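Local coordinates for transcription antitermination protein NusB (Thermotoga maritima, PDB 1TZT), which is probably involved in transcription antitermination, binding the boxA sequence of ribosomal RNA operons and being required for transcription of their rRNA genes, at residues A[29-34]-A[46-51]; A[102-107]-A[122-127]. All blocks are in the same frame, centred on the assembly; numbering follows the deposited sequence.

Contact 1: A[29-34]-A[46-51]; sequences QILEEI and DARRYI. With SO4 (sulfate ion), chain C.
Glu32 and Arg48 form the polar half of this contact. Their side chains cross at about a right angle, and the guanidinium meets the carboxylate side-on, through NE and NH1. NE of Arg48 bonds to OE2 of Glu32 at 3.0 Å. NH1 of Arg48 bonds to OE1 of Glu32 at 3.2 Å. Each oxygen uses its syn lone pair, and neither bond is straight. The two planes are 26° apart, and both oxygens lie tilted out of the guanidinium plane. Such a side-on, two-point salt bridge limits how far either group can turn. Glu32 gets there by bending at chi2 (-63°), which carries its carboxylate toward Arg48. The arginine chain runs extended from CG to NE and presents its NE-NH1 side to the carboxylate.

NH1 of Arg48 also faces a sulfate ion, probably from the crystallisation liquor. It makes two weak hydrogen bonds, the shorter from NH1 of Arg48 to sulfate O3 at 2.8 Å. NH1 thus serves both the carboxylate and the sulfate, and two anions at one guanidinium would probably stabilise its positive charge.

Leu31 makes the apolar half. It slides past Ile51 in the opposite direction, and its CG comes tight against CG1 of Ile51 at 3.5 Å. The CD1 methyl of Leu31 lies 3.6 Å from the backbone O of Ala47 and 4.1 Å from the CB of that alanine. The salt bridge borders this buried patch.

The two segments run nearly antiparallel, at 157°, as successive helices of the all-helical NusB fold. Helix 5-19 packs against both helices, through Ile30 on His19 and Tyr50 on Val12. Tyr50 also reaches helix 79-94, where its ring meets that of Tyr90 edge-to-face.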
ATOM      1  N   GLN A  29      15.972  -0.010   4.207  1.00 38.01           N
ATOM      2  CA  GLN A  29      17.153   0.535   3.527  1.00 37.29           C
ATOM      3  C   GLN A  29      16.818   1.227   2.219  1.00 35.21           C
ATOM      4  O   GLN A  29      17.281   2.337   1.964  1.00 34.87           O
ATOM      5  CB  GLN A  29      18.165  -0.573   3.213  1.00 38.79           C
ATOM      6  CG  GLN A  29      18.687  -1.303   4.416  1.00 39.74           C
ATOM      7  CD  GLN A  29      19.841  -0.585   5.030  1.00 40.57           C
ATOM      8  OE1 GLN A  29      19.645   0.381   5.761  1.00 41.96           O
ATOM      9  NE2 GLN A  29      21.055  -1.028   4.722  1.00 41.20           N
ATOM     10  N   ILE A  30      16.039   0.545   1.386  1.00 32.83           N
ATOM     11  CA  ILE A  30      15.610   1.089   0.104  1.00 31.38           C
ATOM     12  C   ILE A  30      14.763   2.337   0.346  1.00 29.47           C
ATOM     13  O   ILE A  30      14.902   3.341  -0.356  1.00 26.30           O
ATOM     14  CB  ILE A  30      14.817   0.034  -0.721  1.00 31.92           C
ATOM     15  CG1 ILE A  30      15.685  -1.200  -1.013  1.00 32.25           C
ATOM     16  CG2 ILE A  30      14.320   0.640  -2.041  1.00 31.36           C
ATOM     17  CD1 ILE A  30      14.907  -2.401  -1.501  1.00 32.28           C
ATOM     18  N   LEU A  31      13.892   2.283   1.350  1.00 28.20           N
ATOM     19  CA  LEU A  31      13.087   3.450   1.699  1.00 27.17           C
ATOM     20  C   LEU A  31      13.992   4.655   1.926  1.00 28.32           C
ATOM     21  O   LEU A  31      13.764   5.714   1.368  1.00 25.53           O
ATOM     22  CB  LEU A  31      12.238   3.189   2.945  1.00 27.64           C
ATOM     23  CG  LEU A  31      10.864   3.879   3.096  1.00 27.27           C
ATOM     24  CD1 LEU A  31      10.706   4.425   4.511  1.00 26.77           C
ATOM     25  CD2 LEU A  31      10.547   4.958   2.075  1.00 27.42           C
ATOM     26  N   GLU A  32      15.053   4.465   2.706  1.00 29.46           N
ATOM     27  CA  GLU A  32      15.973   5.547   3.028  1.00 32.69           C
ATOM     28  C   GLU A  32      16.736   6.079   1.811  1.00 33.72           C
ATOM     29  O   GLU A  32      17.240   7.193   1.844  1.00 34.87           O
ATOM     30  CB  GLU A  32      16.966   5.097   4.107  1.00 33.74           C
ATOM     31  CG  GLU A  32      16.327   4.719   5.440  1.00 34.86           C
ATOM     32  CD  GLU A  32      15.610   5.871   6.120  1.00 34.88           C
ATOM     33  OE1 GLU A  32      16.124   7.006   6.085  1.00 35.71           O
ATOM     34  OE2 GLU A  32      14.538   5.633   6.706  1.00 34.52           O
ATOM     35  N   GLU A  33      16.836   5.273   0.756  1.00 35.65           N
ATOM     36  CA  GLU A  33      17.359   5.727  -0.536  1.00 37.01           C
ATOM     37  C   GLU A  33      16.402   6.693  -1.235  1.00 36.74           C
ATOM     38  O   GLU A  33      16.822   7.746  -1.709  1.00 37.39           O
ATOM     39  CB  GLU A  33      17.610   4.539  -1.472  1.00 38.12           C
ATOM     40  CG  GLU A  33      18.726   3.602  -1.031  1.00 38.95           C
ATOM     41  CD  GLU A  33      18.830   2.372  -1.913  1.00 39.72           C
ATOM     42  OE1 GLU A  33      18.537   2.477  -3.127  1.00 40.37           O
ATOM     43  OE2 GLU A  33      19.205   1.298  -1.398  1.00 40.84           O
ATOM     44  N   ILE A  34      15.125   6.317  -1.315  1.00 35.88           N
ATOM     45  CA  ILE A  34      14.105   7.152  -1.962  1.00 34.98           C
ATOM     46  C   ILE A  34      13.871   8.437  -1.183  1.00 33.78           C
ATOM     47  O   ILE A  34      13.636   9.490  -1.764  1.00 32.27           O
ATOM     48  CB  ILE A  34      12.762   6.384  -2.112  1.00 35.77           C
ATOM     49  CG1 ILE A  34      12.919   5.205  -3.070  1.00 35.56           C
ATOM     50  CG2 ILE A  34      11.649   7.310  -2.627  1.00 35.16           C
ATOM     51  CD1 ILE A  34      12.749   3.880  -2.416  1.00 35.73           C
ATOM     52  N   ASP A  46       6.232   9.341   8.555  1.00 21.63           N
ATOM     53  CA  ASP A  46       5.069   8.590   8.124  1.00 21.77           C
ATOM     54  C   ASP A  46       5.498   7.417   7.249  1.00 20.31           C
ATOM     55  O   ASP A  46       5.085   6.291   7.473  1.00 19.72           O
ATOM     56  CB  ASP A  46       4.102   9.478   7.339  1.00 22.06           C
ATOM     57  CG  ASP A  46       3.351  10.464   8.222  1.00 24.61           C
ATOM     58  OD1 ASP A  46       3.196  10.217   9.446  1.00 24.81           O
ATOM     59  OD2 ASP A  46       2.862  11.516   7.756  1.00 25.01           O
ATOM     60  N   ALA A  47       6.353   7.690   6.270  1.00 19.74           N
ATOM     61  CA  ALA A  47       6.824   6.669   5.351  1.00 17.66           C
ATOM     62  C   ALA A  47       7.532   5.546   6.082  1.00 19.03           C
ATOM     63  O   ALA A  47       7.348   4.383   5.766  1.00 19.29           O
ATOM     64  CB  ALA A  47       7.745   7.283   4.284  1.00 18.03           C
ATOM     65  N   ARG A  48       8.370   5.903   7.051  1.00 19.49           N
ATOM     66  CA  ARG A  48       9.027   4.911   7.896  1.00 21.52           C
ATOM     67  C   ARG A  48       8.061   4.038   8.700  1.00 21.22           C
ATOM     68  O   ARG A  48       8.253   2.831   8.788  1.00 22.32           O
ATOM     69  CB  ARG A  48       9.976   5.600   8.864  1.00 22.92           C
ATOM     70  CG  ARG A  48      11.241   6.080   8.219  1.00 25.04           C
ATOM     71  CD  ARG A  48      11.992   7.112   9.021  1.00 26.33           C
ATOM     72  NE  ARG A  48      13.046   7.708   8.206  1.00 27.00           N
ATOM     73  CZ  ARG A  48      13.623   8.871   8.449  1.00 28.02           C
ATOM     74  NH1 ARG A  48      14.562   9.307   7.622  1.00 28.66           N
ATOM     75  NH2 ARG A  48      13.280   9.600   9.505  1.00 28.60           N
ATOM     76  N   ARG A  49       7.034   4.647   9.291  1.00 20.64           N
ATOM     77  CA  ARG A  49       5.986   3.890   9.978  1.00 20.73           C
ATOM     78  C   ARG A  49       5.295   2.907   9.038  1.00 20.20           C
ATOM     79  O   ARG A  49       5.035   1.765   9.399  1.00 21.09           O
ATOM     80  CB  ARG A  49       4.928   4.828  10.559  1.00 21.19           C
ATOM     81  CG  ARG A  49       3.892   4.120  11.430  1.00 21.44           C
ATOM     82  CD  ARG A  49       2.871   5.054  12.070  1.00 22.11           C
ATOM     83  NE  ARG A  49       2.102   5.804  11.069  1.00 21.30           N
ATOM     84  CZ  ARG A  49       2.374   7.045  10.663  1.00 21.77           C
ATOM     85  NH1 ARG A  49       1.603   7.624   9.746  1.00 21.96           N
ATOM     86  NH2 ARG A  49       3.389   7.724  11.190  1.00 22.48           N
ATOM     87  N   TYR A  50       4.972   3.371   7.839  1.00 19.00           N
ATOM     88  CA  TYR A  50       4.285   2.543   6.859  1.00 19.74           C
ATOM     89  C   TYR A  50       5.113   1.307   6.533  1.00 19.30           C
ATOM     90  O   TYR A  50       4.596   0.194   6.506  1.00 18.12           O
ATOM     91  CB  TYR A  50       4.050   3.333   5.572  1.00 18.77           C
ATOM     92  CG  TYR A  50       2.732   4.079   5.486  1.00 18.58           C
ATOM     93  CD1 TYR A  50       2.429   5.106   6.377  1.00 20.19           C
ATOM     94  CD2 TYR A  50       1.794   3.784   4.487  1.00 19.64           C
ATOM     95  CE1 TYR A  50       1.226   5.819   6.291  1.00 19.03           C
ATOM     96  CE2 TYR A  50       0.601   4.468   4.406  1.00 18.95           C
ATOM     97  CZ  TYR A  50       0.300   5.481   5.314  1.00 18.95           C
ATOM     98  OH  TYR A  50      -0.913   6.169   5.186  1.00 18.10           O
ATOM     99  N   ILE A  51       6.403   1.514   6.292  1.00 20.47           N
ATOM    100  CA  ILE A  51       7.294   0.421   5.892  1.00 21.21           C
ATOM    101  C   ILE A  51       7.509  -0.573   7.021  1.00 21.80           C
ATOM    102  O   ILE A  51       7.496  -1.776   6.786  1.00 20.08           O
ATOM    103  CB  ILE A  51       8.630   0.979   5.346  1.00 20.66           C
ATOM    104  CG1 ILE A  51       8.456   1.454   3.908  1.00 20.19           C
ATOM    105  CG2 ILE A  51       9.765  -0.054   5.438  1.00 22.89           C
ATOM    106  CD1 ILE A  51       7.988   0.406   2.953  1.00 19.26           C
TER
HETATM  107  S   SO4 C 800      16.959  11.753   8.381  1.00 80.93           S
HETATM  108  O1  SO4 C 800      18.399  12.011   8.392  1.00 80.85           O
HETATM  109  O2  SO4 C 800      16.509  11.742   6.988  1.00 81.06           O
HETATM  110  O3  SO4 C 800      16.702  10.463   9.021  1.00 80.72           O
HETATM  111  O4  SO4 C 800      16.251  12.797   9.119  1.00 80.38           O

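Contact 2: A[102-107]-A[122-127]; sequences VTIDEA and FVNGIL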
ATOM      1  N   VAL A 102     -10.605   7.369   0.706  1.00 13.91           N
ATOM      2  CA  VAL A 102      -9.365   8.039   0.332  1.00 15.20           C
ATOM      3  C   VAL A 102      -8.275   6.995   0.075  1.00 13.24           C
ATOM      4  O   VAL A 102      -7.604   7.012  -0.952  1.00 15.54           O
ATOM      5  CB  VAL A 102      -8.927   9.051   1.402  1.00 15.29           C
ATOM      6  CG1 VAL A 102      -7.544   9.589   1.116  1.00 14.79           C
ATOM      7  CG2 VAL A 102      -9.914  10.211   1.463  1.00 15.23           C
ATOM      8  N   THR A 103      -8.165   6.014   0.960  1.00 10.40           N
ATOM      9  CA  THR A 103      -7.192   4.962   0.780  1.00 12.66           C
ATOM     10  C   THR A 103      -7.422   4.275  -0.559  1.00 12.95           C
ATOM     11  O   THR A 103      -6.498   4.072  -1.305  1.00 16.14           O
ATOM     12  CB  THR A 103      -7.247   3.933   1.893  1.00 14.52           C
ATOM     13  OG1 THR A 103      -6.833   4.504   3.133  1.00 16.16           O
ATOM     14  CG2 THR A 103      -6.267   2.834   1.664  1.00 15.89           C
ATOM     15  N   ILE A 104      -8.677   3.925  -0.848  1.00 14.33           N
ATOM     16  CA  ILE A 104      -8.982   3.149  -2.054  1.00 13.38           C
ATOM     17  C   ILE A 104      -8.778   4.012  -3.319  1.00 13.52           C
ATOM     18  O   ILE A 104      -8.171   3.555  -4.285  1.00 14.09           O
ATOM     19  CB  ILE A 104     -10.427   2.568  -2.005  1.00 14.51           C
ATOM     20  CG1 ILE A 104     -10.547   1.544  -0.875  1.00 16.13           C
ATOM     21  CG2 ILE A 104     -10.758   1.918  -3.316  1.00 15.20           C
ATOM     22  CD1 ILE A 104     -11.910   0.905  -0.713  1.00 16.04           C
ATOM     23  N   ASP A 105      -9.206   5.269  -3.265  1.00 11.32           N
ATOM     24  CA  ASP A 105      -9.045   6.157  -4.409  1.00 14.09           C
ATOM     25  C   ASP A 105      -7.572   6.375  -4.740  1.00 13.27           C
ATOM     26  O   ASP A 105      -7.179   6.384  -5.918  1.00 14.91           O
ATOM     27  CB  ASP A 105      -9.759   7.492  -4.149  1.00 17.62           C
ATOM     28  CG  ASP A 105     -11.262   7.413  -4.401  1.00 23.73           C
ATOM     29  OD1 ASP A 105     -11.936   8.471  -4.281  1.00 26.25           O
ATOM     30  OD2 ASP A 105     -11.888   6.343  -4.711  1.00 28.41           O
ATOM     31  N   GLU A 106      -6.757   6.558  -3.707  1.00 14.21           N
ATOM     32  CA  GLU A 106      -5.337   6.818  -3.915  1.00 15.92           C
ATOM     33  C   GLU A 106      -4.608   5.562  -4.413  1.00 15.32           C
ATOM     34  O   GLU A 106      -3.705   5.630  -5.255  1.00 15.34           O
ATOM     35  CB  GLU A 106      -4.698   7.365  -2.663  1.00 16.30           C
ATOM     36  CG  GLU A 106      -5.250   8.699  -2.227  1.00 14.11           C
ATOM     37  CD  GLU A 106      -5.021   9.823  -3.237  1.00 17.08           C
ATOM     38  OE1 GLU A 106      -5.873  10.740  -3.328  1.00 18.85           O
ATOM     39  OE2 GLU A 106      -4.015   9.796  -3.965  1.00 15.44           O
ATOM     40  N   ALA A 107      -5.016   4.407  -3.882  1.00 13.31           N
ATOM     41  CA  ALA A 107      -4.529   3.138  -4.357  1.00 13.15           C
ATOM     42  C   ALA A 107      -4.855   2.964  -5.845  1.00 12.58           C
ATOM     43  O   ALA A 107      -4.019   2.495  -6.613  1.00 13.06           O
ATOM     44  CB  ALA A 107      -5.112   1.988  -3.515  1.00 11.86           C
ATOM     45  N   PHE A 122      -9.241  -3.482 -11.039  1.00 21.32           N
ATOM     46  CA  PHE A 122      -8.878  -4.703 -10.360  1.00 20.57           C
ATOM     47  C   PHE A 122      -8.697  -4.425  -8.874  1.00 20.61           C
ATOM     48  O   PHE A 122      -9.333  -5.045  -8.014  1.00 19.19           O
ATOM     49  CB  PHE A 122      -7.582  -5.234 -10.967  1.00 21.99           C
ATOM     50  CG  PHE A 122      -7.090  -6.485 -10.338  1.00 21.13           C
ATOM     51  CD1 PHE A 122      -7.812  -7.663 -10.457  1.00 21.58           C
ATOM     52  CD2 PHE A 122      -5.904  -6.487  -9.608  1.00 19.50           C
ATOM     53  CE1 PHE A 122      -7.340  -8.840  -9.856  1.00 21.87           C
ATOM     54  CE2 PHE A 122      -5.438  -7.650  -9.008  1.00 23.13           C
ATOM     55  CZ  PHE A 122      -6.155  -8.826  -9.139  1.00 22.42           C
ATOM     56  N   VAL A 123      -7.828  -3.479  -8.558  1.00 19.37           N
ATOM     57  CA  VAL A 123      -7.554  -3.191  -7.140  1.00 17.87           C
ATOM     58  C   VAL A 123      -8.768  -2.559  -6.463  1.00 18.11           C
ATOM     59  O   VAL A 123      -9.000  -2.796  -5.294  1.00 16.39           O
ATOM     60  CB  VAL A 123      -6.307  -2.310  -6.915  1.00 19.68           C
ATOM     61  CG1 VAL A 123      -5.022  -3.024  -7.377  1.00 17.80           C
ATOM     62  CG2 VAL A 123      -6.466  -0.997  -7.581  1.00 17.88           C
ATOM     63  N   ASN A 124      -9.571  -1.804  -7.210  1.00 16.82           N
ATOM     64  CA  ASN A 124     -10.791  -1.202  -6.656  1.00 16.99           C
ATOM     65  C   ASN A 124     -11.710  -2.295  -6.125  1.00 16.78           C
ATOM     66  O   ASN A 124     -12.194  -2.222  -5.009  1.00 17.27           O
ATOM     67  CB  ASN A 124     -11.513  -0.384  -7.731  1.00 16.54           C
ATOM     68  CG  ASN A 124     -12.664   0.479  -7.179  1.00 19.57           C
ATOM     69  OD1 ASN A 124     -13.007   0.432  -5.989  1.00 19.88           O
ATOM     70  ND2 ASN A 124     -13.278   1.276  -8.078  1.00 18.24           N
ATOM     71  N   GLY A 125     -11.926  -3.323  -6.943  1.00 16.83           N
ATOM     72  CA  GLY A 125     -12.823  -4.407  -6.571  1.00 16.71           C
ATOM     73  C   GLY A 125     -12.393  -5.157  -5.327  1.00 17.38           C
ATOM     74  O   GLY A 125     -13.210  -5.435  -4.441  1.00 16.66           O
ATOM     75  N   ILE A 126     -11.105  -5.491  -5.263  1.00 17.14           N
ATOM     76  CA  ILE A 126     -10.549  -6.222  -4.131  1.00 18.68           C
ATOM     77  C   ILE A 126     -10.574  -5.374  -2.864  1.00 16.87           C
ATOM     78  O   ILE A 126     -10.984  -5.832  -1.816  1.00 15.25           O
ATOM     79  CB  ILE A 126      -9.109  -6.687  -4.439  1.00 18.05           C
ATOM     80  CG1 ILE A 126      -9.143  -7.679  -5.604  1.00 19.17           C
ATOM     81  CG2 ILE A 126      -8.459  -7.312  -3.212  1.00 19.05           C
ATOM     82  CD1 ILE A 126      -7.837  -7.905  -6.268  1.00 20.74           C
ATOM     83  N   LEU A 127     -10.121  -4.134  -2.962  1.00 15.45           N
ATOM     84  CA  LEU A 127     -10.080  -3.287  -1.794  1.00 14.60           C
ATOM     85  C   LEU A 127     -11.464  -2.944  -1.255  1.00 14.25           C
ATOM     86  O   LEU A 127     -11.621  -2.792  -0.056  1.00 17.18           O
ATOM     87  CB  LEU A 127      -9.285  -2.023  -2.102  1.00 14.47           C
ATOM     88  CG  LEU A 127      -7.798  -2.221  -2.326  1.00 13.33           C
ATOM     89  CD1 LEU A 127      -7.134  -0.934  -2.748  1.00 15.11           C
ATOM     90  CD2 LEU A 127      -7.090  -2.788  -1.095  1.00 14.22           C
TER
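The side-chain amide of Asn124 is the flat group met across this contact. Ile104 turns its CG2 methyl to it, and the two side chains cross at about a right angle. Asn124 holds CG anti to its backbone nitrogen (chi1 -170°), which brings the amide round to the isoleucine. A second flat group, the ring of Phe122, is covered within its own helix. The CD1 methyl of Ile126 lies 3.4 Å above one face of the Phe122 ring, offset toward the rim.

Ile104 and Leu127 slide past each other in opposite directions. CG1 of Ile104 lies 4.0 Å from CB of Leu127, while CD1 of Ile104 continues to the backbone O of Leu127 at 3.8 Å. The pairing belongs to a helical hairpin of the NusB fold: helices 100-114 and 119-134 run nearly antiparallel, at 158° between these segments. The axes of the two segments approach to 9.5 Å, consistent with the small Ala107 at the interface. CB of Ala107 packs at 3.6 Å against CD1 of Leu127. An alanine in place of Ile104 would probably leave a gap beside Leu127 and remove the methyl that meets the Asn124 amide.

No hydrogen bond joins the segments. Helix 79-94 packs against both helices, with Ala88 touching Ala107 and Leu127. Thr103 bonds to Glu91 of that helix through its OG1.

From the N terminus, the chain forms helix 5-19 before contact 1. Contact 1 then joins helix 27-34 to helix 41-56, closing a loop with 11 residues between its segments, part of them helical. Helices 58-66 and 79-94 follow. Contact 2 joins helices 100-114 and 119-134, with 14 residues between its segments, mostly helical. The two contacts come in series and neither nest nor cross. They lie on opposite sides of the chain's centre. The centres of contacts 1 and 2 are 22 Å apart, and the nearest atoms of contacts 1 and 2 are about 6 Å apart. Glu91 of helix 79-94 bonds to Tyr50 of segment 46-51 through OE2 and to Thr103 of segment 102-107 through OE1.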